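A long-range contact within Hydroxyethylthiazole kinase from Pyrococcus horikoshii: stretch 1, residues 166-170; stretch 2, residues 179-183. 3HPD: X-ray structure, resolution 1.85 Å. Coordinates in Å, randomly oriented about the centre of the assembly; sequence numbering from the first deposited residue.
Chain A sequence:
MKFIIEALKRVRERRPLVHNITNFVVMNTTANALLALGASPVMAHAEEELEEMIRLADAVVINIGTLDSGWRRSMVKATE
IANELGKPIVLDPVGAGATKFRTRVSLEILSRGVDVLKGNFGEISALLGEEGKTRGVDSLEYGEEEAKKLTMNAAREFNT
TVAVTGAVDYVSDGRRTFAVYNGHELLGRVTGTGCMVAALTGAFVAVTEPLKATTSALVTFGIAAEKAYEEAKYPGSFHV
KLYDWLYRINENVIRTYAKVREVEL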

ATOM      1  N   GLY A 166      21.481  -9.150   7.838  1.00 15.58           N
ATOM      2  CA  GLY A 166      21.791  -8.553   9.125  1.00 17.12           C
ATOM      3  C   GLY A 166      22.739  -7.383   8.927  1.00 18.58           C
ATOM      4  O   GLY A 166      22.906  -6.916   7.799  1.00 18.24           O
ATOM      5  N   ALA A 167      23.351  -6.901  10.009  1.00 19.00           N
ATOM      6  CA  ALA A 167      24.294  -5.789   9.913  1.00 19.23           C
ATOM      7  C   ALA A 167      25.250  -6.162   8.784  1.00 18.63           C
ATOM      8  O   ALA A 167      25.591  -5.341   7.934  1.00 19.70           O
ATOM      9  N   VAL A 168      25.673  -7.419   8.796  1.00 17.77           N
ATOM     10  CA  VAL A 168      26.530  -7.970   7.758  1.00 16.49           C
ATOM     11  C   VAL A 168      25.687  -9.095   7.168  1.00 15.25           C
ATOM     12  O   VAL A 168      25.165  -9.930   7.909  1.00 15.13           O
ATOM     13  N   ASP A 169      25.516  -9.104   5.851  1.00 13.78           N
ATOM     14  CA  ASP A 169      24.726 -10.156   5.217  1.00 14.77           C
ATOM     15  C   ASP A 169      25.647 -11.263   4.741  1.00 14.43           C
ATOM     16  O   ASP A 169      26.782 -11.004   4.345  1.00 16.02           O
ATOM     17  N   TYR A 170      25.155 -12.496   4.784  1.00 14.68           N
ATOM     18  CA  TYR A 170      25.916 -13.640   4.301  1.00 15.03           C
ATOM     19  C   TYR A 170      25.069 -14.356   3.260  1.00 14.34           C
ATOM     20  O   TYR A 170      23.869 -14.558   3.453  1.00 15.67           O
ATOM     21  N   ALA A 179      30.157 -12.097   1.916  1.00 15.47           N
ATOM     22  CA  ALA A 179      29.750 -11.264   3.038  1.00 16.50           C
ATOM     23  C   ALA A 179      29.504  -9.869   2.480  1.00 16.23           C
ATOM     24  O   ALA A 179      30.330  -9.338   1.739  1.00 14.84           O
ATOM     25  N   VAL A 180      28.358  -9.287   2.823  1.00 14.06           N
ATOM     26  CA  VAL A 180      28.007  -7.951   2.355  1.00 14.63           C
ATOM     27  C   VAL A 180      27.961  -7.005   3.546  1.00 14.24           C
ATOM     28  O   VAL A 180      27.214  -7.237   4.494  1.00 13.35           O
ATOM     29  N   TYR A 181      28.756  -5.940   3.489  1.00 14.54           N
ATOM     30  CA  TYR A 181      28.826  -4.976   4.586  1.00 15.89           C
ATOM     31  C   TYR A 181      28.030  -3.693   4.354  1.00 16.33           C
ATOM     32  O   TYR A 181      27.930  -2.858   5.256  1.00 16.52           O
ATOM     33  N   ASN A 182      27.473  -3.534   3.155  1.00 14.17           N
ATOM     34  CA  ASN A 182      26.697  -2.340   2.828  1.00 15.62           C
ATOM     35  C   ASN A 182      25.350  -2.303   3.540  1.00 15.34           C
ATOM     36  O   ASN A 182      24.814  -3.343   3.932  1.00 16.00           O
ATOM     37  N   GLY A 183      24.812  -1.095   3.695  1.00 15.34           N
ATOM     38  CA  GLY A 183      23.529  -0.927   4.353  1.00 13.78           C
ATOM     39  C   GLY A 183      23.543   0.187   5.383  1.00 14.36           C
ATOM     40  O   GLY A 183      24.565   0.844   5.594  1.00 14.37           O
TER

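The two stretches meet as neighbouring antiparallel strands, and the side chains fall on the two faces of the sheet: Tyr170 and Ala179 on one, Asp169 and Val180 on the other. Some 300 Å² of surface is buried between them, counting both sides.

Ala179 opens stretch 2 opposite Tyr170, in a non-hydrogen-bonded pair. Its methyl group approaches the ring obliquely, with Ala179 CB 3.6 Å from Tyr170 CE1. Tyr170 adopts the m rotamer with chi2 at -75°, which brings the end of its side chain nearer to stretch 2 than its CA-to-CB bond alone would suggest. A small apolar residue suits this buried site, since the methyl fills the space beside the broad ring, and Ala179 CB also lies 4.3 Å from Val168 CG1. The backbone adds a CA-H...O contact, Ala179 CA to Asp169 O, at 3.3 Å.

Val180 pairs with Asp169, and here the backbones are joined by two hydrogen bonds: Asp169 N donates to Val180 O at 2.9 Å, and Val180 N donates to Asp169 O at 2.8 Å. The same Val180 O also receives a CA-H...O contact from Val168 CA at 3.4 Å. A beta-branched residue is at home in this extended backbone. In its t rotamer, Val180 places CG1 3.8 Å from Asp169 OD2, a contact of van der Waals kind. Asp169, an m rotamer, uses OD1 to accept a hydrogen bond from Gly166 N at 2.9 Å, tying down the loop before its own strand.

At Tyr181 the strand has given way to loop. The CA-to-CB bond points away from stretch 1, yet the m rotamer, with chi2 at -76°, returns the ring to Val168, whose CG2 lies 3.7 Å from Tyr181 CD1. Val168, a t rotamer, sets both methyls against the ring, with Val168 CG1 3.7 Å from Tyr181 CE1; CG1 is also the methyl near Ala179. The long aromatic side chain can thus cover valine while its hydroxyl is hydrogen-bonded elsewhere in the structure. Water 1 bridges the backbones, donating to Ala167 O and to Tyr181 O, each at 3.0 Å.

The CA-to-CB bond of Asn182, an m rotamer, points away from stretch 1, and its amide is hydrogen-bonded elsewhere in the structure. Water 2 lies 2.7 Å from Asn182 O and 2.6 Å from Asp169 OD2, linking the carboxylate to stretch 2. Gly183 follows with backbone angles at which a CB would be jammed against the preceding carbonyl oxygen, so glycine fits the turn.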

ATOM      1  CB  ALA A 167      25.051  -5.622  11.227  1.00 20.39           C
ATOM      2  CB  VAL A 168      27.838  -8.573   8.333  1.00 17.76           C
ATOM      3  CG1 VAL A 168      28.622  -9.266   7.223  1.00 18.47           C
ATOM      4  CG2 VAL A 168      28.686  -7.479   8.971  1.00 18.54           C
ATOM      5  CB  ASP A 169      23.967  -9.626   3.994  1.00 14.25           C
ATOM      6  CG  ASP A 169      23.140  -8.402   4.299  1.00 16.82           C
ATOM      7  OD1 ASP A 169      22.174  -8.503   5.087  1.00 16.22           O
ATOM      8  OD2 ASP A 169      23.462  -7.335   3.741  1.00 17.82           O
ATOM      9  CB  TYR A 170      26.268 -14.590   5.448  1.00 16.49           C
ATOM     10  CG  TYR A 170      27.387 -14.052   6.301  1.00 19.47           C
ATOM     11  CD1 TYR A 170      28.706 -14.084   5.850  1.00 21.49           C
ATOM     12  CD2 TYR A 170      27.121 -13.435   7.520  1.00 21.89           C
ATOM     13  CE1 TYR A 170      29.732 -13.510   6.593  1.00 22.64           C
ATOM     14  CE2 TYR A 170      28.135 -12.857   8.265  1.00 23.15           C
ATOM     15  CZ  TYR A 170      29.437 -12.896   7.797  1.00 24.41           C
ATOM     16  OH  TYR A 170      30.441 -12.302   8.522  1.00 28.19           O
ATOM     17  CB  ALA A 179      30.847 -11.221   4.091  1.00 17.27           C
ATOM     18  CB  VAL A 180      26.631  -7.948   1.658  1.00 15.20           C
ATOM     19  CG1 VAL A 180      26.241  -6.522   1.275  1.00 13.12           C
ATOM     20  CG2 VAL A 180      26.678  -8.837   0.425  1.00 14.90           C
ATOM     21  CB  TYR A 181      30.289  -4.615   4.864  1.00 16.75           C
ATOM     22  CG  TYR A 181      31.160  -5.812   5.164  1.00 19.15           C
ATOM     23  CD1 TYR A 181      31.109  -6.442   6.407  1.00 21.58           C
ATOM     24  CD2 TYR A 181      32.004  -6.340   4.191  1.00 22.45           C
ATOM     25  CE1 TYR A 181      31.876  -7.576   6.671  1.00 24.73           C
ATOM     26  CE2 TYR A 181      32.775  -7.473   4.443  1.00 24.96           C
ATOM     27  CZ  TYR A 181      32.705  -8.084   5.684  1.00 24.07           C
ATOM     28  OH  TYR A 181      33.456  -9.208   5.931  1.00 27.99           O
ATOM     29  CB  ASN A 182      26.460  -2.244   1.318  1.00 13.98           C
ATOM     30  CG  ASN A 182      27.742  -2.028   0.539  1.00 16.13           C
ATOM     31  OD1 ASN A 182      28.195  -2.909  -0.194  1.00 14.46           O
ATOM     32  ND2 ASN A 182      28.339  -0.849   0.701  1.00 14.39           N
TER
HETATM   33  O   HOH W   1      28.211  -3.875   8.066  1.00 34.29           O
HETATM   34  O   HOH W   2      23.877  -5.435   5.427  1.00 28.09           O